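Local coordinates for protein beta-glucuronidase (Dictyoglomus thermophilum, PDB 6XXW) that probably hydrolyses beta-D-glucuronides to release glucuronic acid, as a member of glycoside hydrolase family 2, at residues 146-150 with 386-391; 149-153 with 364-368; 30-36 with 185-191; 76-82 with 133-139. One frame throughout, in Å; residues are numbered along the deposited sequence.

Interaction 1 (146-150 with 386-391); sequences TWDVL and KTLEHH
Lys386, near the start of helix 385-402, lays its aliphatic chain obliquely against Asp148, so that CE comes within 3.2 Å of Asp148 OD2. Because the chain bends at chi3 and chi4, NZ stays 4.4 Å from that OD2; the opposite charges probably attract, beyond a salt bridge, and the ammonium group pairs with Asp384. Asp148 is steadied by the type I turn from Thr146 to Val149, in which Thr146 OG1 donates to Asp148 OD1 over 2.6 Å. Thr387 suits a place that needs a polar and an apolar branch: OG1 donates to Trp147 O at 2.8 Å, tilted 27° from the carbonyl plane, while CG2 meets Leu150 CD2. Almost one turn on, His390 slides past Leu150, whose CB lies at the ring edge in plane. A water donates to Leu150 O and also bonds to His390 NE2, at 3.1 Å. His391 then turns one face to Leu150 CD1, 3.9 Å from the ring centroid, a CH-pi contact; Tyr427 holds its ND1. The chemistry is therefore mixed: one direct hydrogen bond and one water bridge fix the turn of the sugar-binding domain on the barrel helix, and Leu150 packs against both imidazoles.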
loop_
_atom_site.group_PDB
_atom_site.type_symbol
_atom_site.label_atom_id
_atom_site.label_comp_id
_atom_site.label_asym_id
_atom_site.label_seq_id
_atom_site.Cartn_x
_atom_site.Cartn_y
_atom_site.Cartn_z
ATOM N N THR A 146 26.475 -25.887 7.088
ATOM C CA THR A 146 27.238 -26.937 6.427
ATOM C C THR A 146 26.273 -28.009 5.937
ATOM O O THR A 146 25.080 -27.995 6.258
ATOM C CB THR A 146 28.274 -27.584 7.356
ATOM O OG1 THR A 146 27.593 -28.414 8.303
ATOM C CG2 THR A 146 29.100 -26.533 8.091
ATOM N N TRP A 147 26.795 -28.978 5.181
ATOM C CA TRP A 147 25.911 -30.037 4.716
ATOM C C TRP A 147 25.600 -31.080 5.778
ATOM O O TRP A 147 24.766 -31.955 5.521
ATOM C CB TRP A 147 26.492 -30.726 3.469
ATOM C CG TRP A 147 26.142 -29.963 2.235
ATOM C CD1 TRP A 147 26.971 -29.157 1.512
ATOM C CD2 TRP A 147 24.859 -29.893 1.603
ATOM N NE1 TRP A 147 26.287 -28.598 0.460
ATOM C CE2 TRP A 147 24.987 -29.030 0.495
ATOM C CE3 TRP A 147 23.618 -30.486 1.858
ATOM C CZ2 TRP A 147 23.923 -28.745 -0.356
ATOM C CZ3 TRP A 147 22.556 -30.197 1.015
ATOM C CH2 TRP A 147 22.718 -29.335 -0.080
ATOM N N ASP A 148 26.217 -31.030 6.962
ATOM C CA ASP A 148 25.851 -31.991 7.999
ATOM C C ASP A 148 25.176 -31.343 9.205
ATOM O O ASP A 148 25.107 -31.959 10.268
ATOM C CB ASP A 148 27.052 -32.817 8.456
ATOM C CG ASP A 148 28.262 -31.984 8.733
ATOM O OD1 ASP A 148 28.106 -30.801 9.098
ATOM O OD2 ASP A 148 29.379 -32.521 8.575
ATOM N N VAL A 149 24.673 -30.127 9.065
ATOM C CA VAL A 149 23.727 -29.576 10.030
ATOM C C VAL A 149 22.391 -29.460 9.311
ATOM O O VAL A 149 22.330 -29.408 8.080
ATOM C CB VAL A 149 24.178 -28.215 10.604
ATOM C CG1 VAL A 149 23.864 -27.095 9.621
ATOM C CG2 VAL A 149 23.524 -27.947 11.977
ATOM N N LEU A 150 21.305 -29.433 10.090
ATOM C CA LEU A 150 19.962 -29.270 9.549
ATOM C C LEU A 150 19.361 -27.969 10.067
ATOM O O LEU A 150 19.311 -27.757 11.286
ATOM C CB LEU A 150 19.044 -30.441 9.933
ATOM C CG LEU A 150 19.415 -31.806 9.334
ATOM C CD1 LEU A 150 18.591 -32.893 9.983
ATOM C CD2 LEU A 150 19.207 -31.817 7.815
ATOM N N LYS A 386 27.105 -38.381 7.962
ATOM C CA LYS A 386 27.204 -37.377 9.017
ATOM C C LYS A 386 25.885 -36.623 9.188
ATOM O O LYS A 386 25.452 -36.371 10.324
ATOM C CB LYS A 386 28.346 -36.399 8.715
ATOM C CG LYS A 386 29.698 -37.068 8.459
ATOM C CD LYS A 386 30.850 -36.058 8.371
ATOM C CE LYS A 386 30.692 -35.076 7.216
ATOM N NZ LYS A 386 30.727 -35.716 5.863
ATOM N N THR A 387 25.243 -36.243 8.070
ATOM C CA THR A 387 23.929 -35.602 8.144
ATOM C C THR A 387 22.911 -36.530 8.788
ATOM O O THR A 387 22.106 -36.104 9.628
ATOM C CB THR A 387 23.444 -35.199 6.746
ATOM O OG1 THR A 387 24.530 -34.660 5.980
ATOM C CG2 THR A 387 22.349 -34.148 6.835
ATOM N N LEU A 388 22.918 -37.803 8.389
ATOM C CA LEU A 388 21.983 -38.767 8.957
ATOM C C LEU A 388 22.172 -38.880 10.465
ATOM O O LEU A 388 21.198 -38.853 11.227
ATOM C CB LEU A 388 22.168 -40.122 8.279
ATOM C CG LEU A 388 21.323 -41.269 8.826
ATOM C CD1 LEU A 388 19.824 -40.911 8.720
ATOM C CD2 LEU A 388 21.660 -42.571 8.081
ATOM N N GLU A 389 23.428 -38.987 10.909
ATOM C CA GLU A 389 23.720 -39.041 12.337
ATOM C C GLU A 389 23.112 -37.850 13.075
ATOM O O GLU A 389 22.507 -38.009 14.140
ATOM C CB GLU A 389 25.234 -39.090 12.548
ATOM C CG GLU A 389 25.656 -39.541 13.933
ATOM C CD GLU A 389 25.555 -41.047 14.107
ATOM O OE1 GLU A 389 25.108 -41.728 13.158
ATOM O OE2 GLU A 389 25.929 -41.549 15.192
ATOM N N HIS A 390 23.268 -36.642 12.522
ATOM C CA HIS A 390 22.681 -35.455 13.143
ATOM C C HIS A 390 21.159 -35.533 13.147
ATOM O O HIS A 390 20.513 -35.217 14.154
ATOM C CB HIS A 390 23.148 -34.191 12.413
ATOM C CG HIS A 390 22.567 -32.921 12.966
ATOM N ND1 HIS A 390 22.832 -32.481 14.245
ATOM C CD2 HIS A 390 21.754 -31.988 12.409
ATOM C CE1 HIS A 390 22.199 -31.338 14.458
ATOM N NE2 HIS A 390 21.536 -31.018 13.360
ATOM N N HIS A 391 20.571 -35.951 12.024
ATOM C CA HIS A 391 19.118 -36.075 11.939
ATOM C C HIS A 391 18.584 -37.029 13.005
ATOM O O HIS A 391 17.573 -36.741 13.664
ATOM C CB HIS A 391 18.748 -36.542 10.533
ATOM C CG HIS A 391 17.336 -36.244 10.120
ATOM N ND1 HIS A 391 16.958 -36.175 8.791
ATOM C CD2 HIS A 391 16.208 -36.041 10.842
ATOM C CE1 HIS A 391 15.662 -35.933 8.716
ATOM N NE2 HIS A 391 15.184 -35.833 9.946
HETATM O O HOH W 1 19.183 -29.056 13.568
#

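Interaction 2 (149-153 with 364-368); sequences VLPPG and PAVGL
A water donates to Pro152 O over 2.7 Å and to Gly367 O over 3.0 Å. Segment 364-368 follows strand 358-362 of the TIM barrel, at the end of the strands where such barrels carry their active sites, and residues 149-153 reach it from the sugar-binding domain. Ala365 centres an inverse gamma turn, closed by a weak bond from Val366 N to Pro364 O. The peptide before Pro151 is cis; proline rings on both segments give rigid apolar surfaces, and their nitrogens have no hydrogen to donate. Leu150 puts CB over Pro364 O and sends CD2 to Leu368 CD1, 3.8 Å away. The Leu368 side chain crosses Pro152 at about a right angle, its CD1 3.7 Å from Pro152 CD. A serine in place of Pro152 would probably leave Leu368 CD1 without much of its apolar neighbour and let the backbone beside the cis peptide turn more freely. Gly367 has a phi of 91°, where a beta carbon would jam against the carbonyl oxygen of Val366 and point toward the prolines. That oxygen, Val366 O, is buried without a polar partner in the model and lies 3.3 Å from Pro151 CB and equally near Pro152 CD.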
loop_
_atom_site.group_PDB
_atom_site.type_symbol
_atom_site.label_atom_id
_atom_site.label_comp_id
_atom_site.label_asym_id
_atom_site.label_seq_id
_atom_site.Cartn_x
_atom_site.Cartn_y
_atom_site.Cartn_z
ATOM N N VAL A 149 24.673 -30.127 9.065
ATOM C CA VAL A 149 23.727 -29.576 10.030
ATOM C C VAL A 149 22.391 -29.460 9.311
ATOM O O VAL A 149 22.330 -29.408 8.080
ATOM C CB VAL A 149 24.178 -28.215 10.604
ATOM C CG1 VAL A 149 23.864 -27.095 9.621
ATOM C CG2 VAL A 149 23.524 -27.947 11.977
ATOM N N LEU A 150 21.305 -29.433 10.090
ATOM C CA LEU A 150 19.962 -29.270 9.549
ATOM C C LEU A 150 19.361 -27.969 10.067
ATOM O O LEU A 150 19.311 -27.757 11.286
ATOM C CB LEU A 150 19.044 -30.441 9.933
ATOM C CG LEU A 150 19.415 -31.806 9.334
ATOM C CD1 LEU A 150 18.591 -32.893 9.983
ATOM C CD2 LEU A 150 19.207 -31.817 7.815
ATOM N N PRO A 151 18.884 -27.082 9.189
ATOM C CA PRO A 151 18.901 -27.240 7.733
ATOM C C PRO A 151 20.281 -26.970 7.134
ATOM O O PRO A 151 21.034 -26.162 7.676
ATOM C CB PRO A 151 17.895 -26.188 7.258
ATOM C CG PRO A 151 18.030 -25.098 8.259
ATOM C CD PRO A 151 18.275 -25.803 9.597
ATOM N N PRO A 152 20.593 -27.639 6.032
ATOM C CA PRO A 152 21.935 -27.543 5.450
ATOM C C PRO A 152 22.133 -26.336 4.537
ATOM O O PRO A 152 21.196 -25.701 4.052
ATOM C CB PRO A 152 22.046 -28.839 4.643
ATOM C CG PRO A 152 20.633 -29.054 4.147
ATOM C CD PRO A 152 19.764 -28.647 5.339
ATOM N N GLY A 153 23.408 -26.057 4.293
ATOM C CA GLY A 153 23.845 -25.015 3.385
ATOM C C GLY A 153 25.342 -25.129 3.246
ATOM O O GLY A 153 25.961 -26.054 3.774
ATOM N N PRO A 364 14.057 -30.257 11.364
ATOM C CA PRO A 364 14.565 -29.203 10.469
ATOM C C PRO A 364 15.207 -29.700 9.180
ATOM O O PRO A 364 16.110 -29.032 8.655
ATOM C CB PRO A 364 15.609 -28.477 11.336
ATOM C CG PRO A 364 15.637 -29.173 12.641
ATOM C CD PRO A 364 14.951 -30.475 12.513
ATOM N N ALA A 365 14.758 -30.844 8.655
ATOM C CA ALA A 365 15.301 -31.409 7.417
ATOM C C ALA A 365 14.599 -30.784 6.208
ATOM O O ALA A 365 13.856 -31.418 5.454
ATOM C CB ALA A 365 15.170 -32.928 7.418
ATOM N N VAL A 366 14.862 -29.497 6.035
ATOM C CA VAL A 366 14.332 -28.706 4.934
ATOM C C VAL A 366 15.531 -28.140 4.187
ATOM O O VAL A 366 16.575 -27.862 4.782
ATOM C CB VAL A 366 13.386 -27.588 5.447
ATOM C CG1 VAL A 366 14.104 -26.678 6.454
ATOM C CG2 VAL A 366 12.787 -26.771 4.273
ATOM N N GLY A 367 15.391 -27.992 2.874
ATOM C CA GLY A 367 16.511 -27.588 2.058
ATOM C C GLY A 367 17.329 -28.728 1.499
ATOM O O GLY A 367 18.391 -28.477 0.913
ATOM N N LEU A 368 16.874 -29.970 1.665
ATOM C CA LEU A 368 17.572 -31.138 1.130
ATOM C C LEU A 368 17.146 -31.374 -0.319
ATOM O O LEU A 368 16.649 -32.428 -0.711
ATOM C CB LEU A 368 17.306 -32.362 2.001
ATOM C CG LEU A 368 18.105 -32.472 3.303
ATOM C CD1 LEU A 368 17.649 -31.451 4.320
ATOM C CD2 LEU A 368 17.977 -33.891 3.878
HETATM O O HOH W 2 19.551 -25.901 1.861
#

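Interaction 3 (30-36 with 185-191)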
loop_
_atom_site.group_PDB
_atom_site.type_symbol
_atom_site.label_atom_id
_atom_site.label_comp_id
_atom_site.label_asym_id
_atom_site.label_seq_id
_atom_site.Cartn_x
_atom_site.Cartn_y
_atom_site.Cartn_z
ATOM N N ARG A 30 12.186 -25.600 43.411
ATOM C CA ARG A 30 12.986 -25.162 42.270
ATOM C C ARG A 30 12.804 -23.667 42.036
ATOM O O ARG A 30 11.673 -23.183 41.996
ATOM C CB ARG A 30 12.594 -25.926 41.004
ATOM C CG ARG A 30 12.683 -27.443 41.130
ATOM C CD ARG A 30 12.350 -28.116 39.825
ATOM N NE ARG A 30 12.705 -29.532 39.859
ATOM C CZ ARG A 30 13.080 -30.227 38.795
ATOM N NH1 ARG A 30 13.145 -29.633 37.606
ATOM N NH2 ARG A 30 13.370 -31.510 38.925
ATOM N N GLU A 31 13.915 -22.957 41.867
ATOM C CA GLU A 31 13.926 -21.554 41.477
ATOM C C GLU A 31 14.290 -21.431 40.005
ATOM O O GLU A 31 15.033 -22.255 39.465
ATOM C CB GLU A 31 14.931 -20.758 42.316
ATOM C CG GLU A 31 14.426 -20.375 43.686
ATOM C CD GLU A 31 15.443 -19.555 44.461
ATOM O OE1 GLU A 31 15.953 -20.053 45.493
ATOM O OE2 GLU A 31 15.734 -18.415 44.031
ATOM N N VAL A 32 13.755 -20.398 39.355
ATOM C CA VAL A 32 14.058 -20.099 37.964
ATOM C C VAL A 32 14.416 -18.623 37.870
ATOM O O VAL A 32 13.680 -17.773 38.381
ATOM C CB VAL A 32 12.876 -20.430 37.027
ATOM C CG1 VAL A 32 13.217 -20.026 35.596
ATOM C CG2 VAL A 32 12.518 -21.914 37.104
ATOM N N LYS A 33 15.546 -18.323 37.230
ATOM C CA LYS A 33 16.015 -16.959 36.998
ATOM C C LYS A 33 16.150 -16.759 35.493
ATOM O O LYS A 33 16.953 -17.437 34.848
ATOM C CB LYS A 33 17.361 -16.719 37.694
ATOM C CG LYS A 33 17.940 -15.317 37.510
ATOM C CD LYS A 33 16.939 -14.255 37.957
ATOM C CE LYS A 33 17.586 -12.880 38.065
ATOM N NZ LYS A 33 16.635 -11.816 37.668
ATOM N N ASP A 34 15.374 -15.837 34.938
ATOM C CA ASP A 34 15.373 -15.599 33.497
ATOM C C ASP A 34 16.439 -14.558 33.164
ATOM O O ASP A 34 16.409 -13.446 33.701
ATOM C CB ASP A 34 13.978 -15.149 33.059
ATOM C CG ASP A 34 13.898 -14.788 31.584
ATOM O OD1 ASP A 34 14.752 -15.236 30.798
ATOM O OD2 ASP A 34 12.963 -14.046 31.218
ATOM N N LEU A 35 17.390 -14.920 32.300
ATOM C CA LEU A 35 18.464 -14.008 31.914
ATOM C C LEU A 35 18.139 -13.212 30.656
ATOM O O LEU A 35 18.996 -12.462 30.177
ATOM C CB LEU A 35 19.775 -14.776 31.711
ATOM C CG LEU A 35 20.388 -15.472 32.928
ATOM C CD1 LEU A 35 21.812 -15.914 32.614
ATOM C CD2 LEU A 35 20.366 -14.560 34.139
ATOM N N SER A 36 16.934 -13.361 30.117
ATOM C CA SER A 36 16.507 -12.543 28.992
ATOM C C SER A 36 16.560 -11.072 29.368
ATOM O O SER A 36 16.450 -10.703 30.541
ATOM C CB SER A 36 15.088 -12.918 28.566
ATOM O OG SER A 36 14.978 -14.313 28.409
ATOM N N PRO A 185 14.605 -18.129 25.314
ATOM C CA PRO A 185 15.170 -17.580 26.555
ATOM C C PRO A 185 16.351 -18.374 27.096
ATOM O O PRO A 185 16.407 -19.600 26.998
ATOM C CB PRO A 185 13.981 -17.622 27.523
ATOM C CG PRO A 185 12.790 -17.420 26.624
ATOM C CD PRO A 185 13.131 -18.227 25.393
ATOM N N VAL A 186 17.305 -17.638 27.649
ATOM C CA VAL A 186 18.387 -18.193 28.450
ATOM C C VAL A 186 17.956 -18.104 29.905
ATOM O O VAL A 186 17.580 -17.026 30.378
ATOM C CB VAL A 186 19.689 -17.412 28.233
ATOM C CG1 VAL A 186 20.810 -18.022 29.072
ATOM C CG2 VAL A 186 20.068 -17.369 26.735
ATOM N N VAL A 187 17.983 -19.228 30.622
ATOM C CA VAL A 187 17.573 -19.203 32.022
ATOM C C VAL A 187 18.528 -20.052 32.850
ATOM O O VAL A 187 19.200 -20.955 32.348
ATOM C CB VAL A 187 16.113 -19.684 32.229
ATOM C CG1 VAL A 187 15.147 -18.978 31.256
ATOM C CG2 VAL A 187 16.029 -21.184 32.070
ATOM N N ILE A 188 18.581 -19.736 34.138
ATOM C CA ILE A 188 19.295 -20.531 35.127
ATOM C C ILE A 188 18.270 -21.035 36.130
ATOM O O ILE A 188 17.407 -20.276 36.578
ATOM C CB ILE A 188 20.401 -19.717 35.819
ATOM C CG1 ILE A 188 21.411 -19.238 34.784
ATOM C CG2 ILE A 188 21.136 -20.579 36.834
ATOM C CD1 ILE A 188 22.612 -18.570 35.381
ATOM N N TYR A 189 18.330 -22.317 36.454
ATOM C CA TYR A 189 17.359 -22.860 37.386
ATOM C C TYR A 189 18.057 -23.824 38.328
ATOM O O TYR A 189 19.124 -24.359 38.011
ATOM C CB TYR A 189 16.173 -23.520 36.649
ATOM C CG TYR A 189 16.472 -24.766 35.849
ATOM C CD1 TYR A 189 16.907 -24.688 34.523
ATOM C CD2 TYR A 189 16.270 -26.025 36.398
ATOM C CE1 TYR A 189 17.156 -25.838 33.774
ATOM C CE2 TYR A 189 16.523 -27.181 35.662
ATOM C CZ TYR A 189 16.967 -27.083 34.358
ATOM O OH TYR A 189 17.208 -28.232 33.647
ATOM N N THR A 190 17.472 -23.993 39.513
ATOM C CA THR A 190 17.994 -24.887 40.535
ATOM C C THR A 190 17.114 -26.120 40.672
ATOM O O THR A 190 15.908 -26.078 40.409
ATOM C CB THR A 190 18.066 -24.198 41.905
ATOM O OG1 THR A 190 16.742 -23.801 42.305
ATOM C CG2 THR A 190 18.960 -22.978 41.849
ATOM N N THR A 191 17.723 -27.213 41.117
ATOM C CA THR A 191 17.021 -28.396 41.587
ATOM C C THR A 191 17.757 -28.907 42.818
ATOM O O THR A 191 18.921 -28.558 43.041
ATOM C CB THR A 191 16.961 -29.516 40.532
ATOM O OG1 THR A 191 18.196 -30.241 40.541
ATOM C CG2 THR A 191 16.688 -28.972 39.105
HETATM O O HOH W 3 13.891 -24.890 38.320
HETATM O O HOH W 4 16.437 -22.857 45.362
#
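The first torsion of Thr190 sets OG1 between the backbone N and the carbonyl carbon (chi1 61°), and that of Asp34 places CG opposite the backbone N (chi1 176°); the one turns a hydroxyl onto Glu31, the other brings a carboxylate to Ser36. Thr190 OG1 accepts from Glu31 N at 3.0 Å, taking the place of a main-chain carbonyl, while Thr190 N donates to Glu31 O and a water links Glu31 O with Thr190 O. Farther along, Lys33 and Ile188 form an antiparallel hydrogen-bonded pair, with Lys33 N to Ile188 O at 2.8 Å. Leu35 N closes the pairing on Val186 O. Asp34 OD1 is gripped twice: Ser36 OG meets its syn lone pair over 2.6 Å, and Ser36 N approaches from above the carboxylate plane at 3.0 Å, forming an Asx turn. With an alanine here, Ser36 N and OG would probably lose their common acceptor and the turn that interrupts strand 32-43 would be freer to move. The Arg30 guanidinium lies flat against Thr191 CG2, which sits 3.8 Å above its plane over the centre, and its salt bridge is to Asp274. Leu35 CD1 packs on Ile188 CD1, and both residues touch Phe80 of strand 73-81. Strand 185-191 is bonded on its other side to strand 90-99, while Lys33 NZ reaches Val32 O of the second subunit.

Interaction 4 (76-82 with 133-139); sequences YKKSFFI and QENIIEI
Asn135 CB lies over one face of the Phe80 ring, 3.6 Å from its centroid, a CH-pi contact, while Ile137 N and Ile82 CD1 sit at the ring edge. The Phe81 ring, on the opposite face of the sheet, takes Glu134 CA off-centre, and its plane is only 15° from that of the Glu134 carboxylate. Ile139 O lies in the plane of the Tyr76 ring, at its edge. These residues belong to two neighbouring antiparallel strands, 73-81 and 134-142, of the jelly-roll sugar-binding domain; the two short segments run at 145° to each other. The pairs Tyr76 with Ile139, Lys78 with Ile137 and Phe80 with Asn135 are hydrogen-bonded; Tyr76 N to Ile139 O is nearly straight at 175°. Phe80 and Ile137 suit the buried face, where Phe80 CE1 touches Ile137 CB at 3.7 Å; Asn135 can join them because its OD1 is satisfied by Asn130 N and Asn107. The other face is partly exposed and tolerates charge: Lys77 lies alongside Glu138, with CG 4.0 Å from Glu138 CG, and also meets Ile136 CG2. Beyond them, Ser79 OG donates to Glu134 OE2 over 2.8 Å, meeting the carboxylate on its anti side.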
loop_
_atom_site.group_PDB
_atom_site.type_symbol
_atom_site.label_atom_id
_atom_site.label_comp_id
_atom_site.label_asym_id
_atom_site.label_seq_id
_atom_site.Cartn_x
_atom_site.Cartn_y
_atom_site.Cartn_z
ATOM N N TYR A 76 27.673 -13.127 22.737
ATOM C CA TYR A 76 26.798 -12.464 23.695
ATOM C C TYR A 76 27.438 -12.524 25.076
ATOM O O TYR A 76 28.099 -13.506 25.410
ATOM C CB TYR A 76 25.441 -13.155 23.748
ATOM C CG TYR A 76 24.558 -12.983 22.532
ATOM C CD1 TYR A 76 24.778 -13.721 21.377
ATOM C CD2 TYR A 76 23.471 -12.110 22.566
ATOM C CE1 TYR A 76 23.936 -13.584 20.260
ATOM C CE2 TYR A 76 22.628 -11.960 21.457
ATOM C CZ TYR A 76 22.866 -12.701 20.315
ATOM O OH TYR A 76 22.026 -12.554 19.235
ATOM N N LYS A 77 27.239 -11.473 25.881
ATOM C CA LYS A 77 27.841 -11.399 27.211
ATOM C C LYS A 77 26.886 -10.736 28.191
ATOM O O LYS A 77 26.233 -9.744 27.849
ATOM C CB LYS A 77 29.155 -10.601 27.190
ATOM C CG LYS A 77 29.814 -10.451 28.564
ATOM C CD LYS A 77 31.216 -9.878 28.451
ATOM C CE LYS A 77 31.406 -8.693 29.369
ATOM N NZ LYS A 77 32.684 -7.974 29.090
ATOM N N LYS A 78 26.840 -11.256 29.423
ATOM C CA LYS A 78 25.970 -10.699 30.451
ATOM C C LYS A 78 26.493 -11.080 31.829
ATOM O O LYS A 78 27.012 -12.180 32.029
ATOM C CB LYS A 78 24.520 -11.193 30.309
ATOM C CG LYS A 78 23.521 -10.400 31.142
ATOM C CD LYS A 78 22.084 -10.737 30.804
ATOM C CE LYS A 78 21.163 -9.592 31.198
ATOM N NZ LYS A 78 19.789 -10.074 31.503
ATOM N N SER A 79 26.312 -10.168 32.779
ATOM C CA SER A 79 26.625 -10.421 34.181
ATOM C C SER A 79 25.399 -10.945 34.910
ATOM O O SER A 79 24.265 -10.538 34.631
ATOM C CB SER A 79 27.097 -9.140 34.881
ATOM O OG SER A 79 28.322 -8.677 34.354
ATOM N N PHE A 80 25.636 -11.827 35.874
ATOM C CA PHE A 80 24.560 -12.305 36.724
ATOM C C PHE A 80 25.140 -12.661 38.083
ATOM O O PHE A 80 26.332 -12.937 38.222
ATOM C CB PHE A 80 23.819 -13.496 36.100
ATOM C CG PHE A 80 24.655 -14.736 35.953
ATOM C CD1 PHE A 80 25.523 -14.885 34.871
ATOM C CD2 PHE A 80 24.560 -15.766 36.877
ATOM C CE1 PHE A 80 26.289 -16.025 34.724
ATOM C CE2 PHE A 80 25.335 -16.912 36.746
ATOM C CZ PHE A 80 26.196 -17.047 35.658
ATOM N N PHE A 81 24.278 -12.629 39.090
ATOM C CA PHE A 81 24.658 -12.873 40.473
ATOM C C PHE A 81 23.994 -14.161 40.928
ATOM O O PHE A 81 22.808 -14.374 40.668
ATOM C CB PHE A 81 24.241 -11.698 41.367
ATOM C CG PHE A 81 24.997 -10.430 41.086
ATOM C CD1 PHE A 81 24.616 -9.594 40.044
ATOM C CD2 PHE A 81 26.102 -10.082 41.850
ATOM C CE1 PHE A 81 25.320 -8.435 39.765
ATOM C CE2 PHE A 81 26.810 -8.925 41.577
ATOM C CZ PHE A 81 26.419 -8.098 40.537
ATOM N N ILE A 82 24.760 -15.029 41.572
ATOM C CA ILE A 82 24.249 -16.283 42.124
ATOM C C ILE A 82 24.094 -16.096 43.627
ATOM O O ILE A 82 25.051 -15.659 44.276
ATOM C CB ILE A 82 25.185 -17.466 41.824
ATOM C CG1 ILE A 82 25.232 -17.763 40.317
ATOM C CG2 ILE A 82 24.750 -18.701 42.633
ATOM C CD1 ILE A 82 24.034 -18.520 39.807
ATOM N N GLN A 133 28.301 -13.568 44.359
ATOM C CA GLN A 133 29.163 -12.628 43.664
ATOM C C GLN A 133 28.748 -12.536 42.202
ATOM O O GLN A 133 27.903 -13.296 41.720
ATOM C CB GLN A 133 30.631 -13.043 43.760
ATOM C CG GLN A 133 31.186 -13.112 45.169
ATOM C CD GLN A 133 32.500 -13.856 45.218
ATOM O OE1 GLN A 133 32.542 -15.066 45.474
ATOM N NE2 GLN A 133 33.585 -13.144 44.953
ATOM N N GLU A 134 29.379 -11.601 41.497
ATOM C CA GLU A 134 29.145 -11.429 40.069
ATOM C C GLU A 134 29.704 -12.607 39.271
ATOM O O GLU A 134 30.763 -13.157 39.589
ATOM C CB GLU A 134 29.784 -10.127 39.579
ATOM C CG GLU A 134 29.378 -9.742 38.152
ATOM C CD GLU A 134 30.284 -8.682 37.551
ATOM O OE1 GLU A 134 31.413 -8.506 38.061
ATOM O OE2 GLU A 134 29.869 -8.028 36.571
ATOM N N ASN A 135 28.973 -12.998 38.235
ATOM C CA ASN A 135 29.405 -14.006 37.287
ATOM C C ASN A 135 29.218 -13.449 35.884
ATOM O O ASN A 135 28.460 -12.499 35.678
ATOM C CB ASN A 135 28.613 -15.297 37.457
ATOM C CG ASN A 135 28.844 -15.938 38.807
ATOM O OD1 ASN A 135 29.579 -16.915 38.920
ATOM N ND2 ASN A 135 28.226 -15.379 39.845
ATOM N N ILE A 136 29.929 -14.033 34.924
ATOM C CA ILE A 136 29.849 -13.625 33.522
ATOM C C ILE A 136 29.466 -14.847 32.694
ATOM O O ILE A 136 30.149 -15.875 32.748
ATOM C CB ILE A 136 31.177 -13.033 33.019
ATOM C CG1 ILE A 136 31.613 -11.851 33.891
ATOM C CG2 ILE A 136 31.087 -12.663 31.540
ATOM C CD1 ILE A 136 30.612 -10.741 33.949
ATOM N N ILE A 137 28.379 -14.740 31.934
ATOM C CA ILE A 137 28.043 -15.743 30.936
ATOM C C ILE A 137 28.375 -15.183 29.561
ATOM O O ILE A 137 28.102 -14.009 29.262
ATOM C CB ILE A 137 26.570 -16.177 31.015
ATOM C CG1 ILE A 137 26.260 -17.105 29.829
ATOM C CG2 ILE A 137 25.649 -14.958 31.039
ATOM C CD1 ILE A 137 24.962 -17.853 29.953
ATOM N N GLU A 138 28.994 -16.009 28.731
ATOM C CA GLU A 138 29.220 -15.647 27.341
ATOM C C GLU A 138 28.733 -16.785 26.463
ATOM O O GLU A 138 28.966 -17.958 26.764
ATOM C CB GLU A 138 30.697 -15.340 27.080
ATOM C CG GLU A 138 31.180 -14.105 27.834
ATOM C CD GLU A 138 32.667 -13.891 27.709
ATOM O OE1 GLU A 138 33.069 -13.051 26.871
ATOM O OE2 GLU A 138 33.428 -14.567 28.443
ATOM N N ILE A 139 28.030 -16.437 25.390
ATOM C CA ILE A 139 27.479 -17.422 24.475
ATOM C C ILE A 139 27.966 -17.077 23.077
ATOM O O ILE A 139 27.725 -15.968 22.588
ATOM C CB ILE A 139 25.942 -17.482 24.531
ATOM C CG1 ILE A 139 25.500 -17.916 25.935
ATOM C CG2 ILE A 139 25.404 -18.448 23.442
ATOM C CD1 ILE A 139 24.009 -17.801 26.222
#

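How the interactions relate
From the N terminus, residues 30-36 open the long loop of interaction 3, which closes only at 185-191. Interaction 4, between 76-82 and 133-139, is nested inside it, and the two share one sheet: Leu35 O meets Lys78 NZ, and Ile188 packs on Phe80. Both also touch the second subunit. Still within that loop, residues 146-153 leave the sheet and open interactions 1 and 2, which share Val149 and Leu150 and cross interaction 3. Interaction 2 closes first, at 364-368, and interaction 1 at 386-391; they touch through Ala365 and His391. Interactions 3 and 4 thus knit the sugar-binding domain, while 1 and 2 tie it to the barrel; the centres of 1 and 3 lie about 30 Å apart.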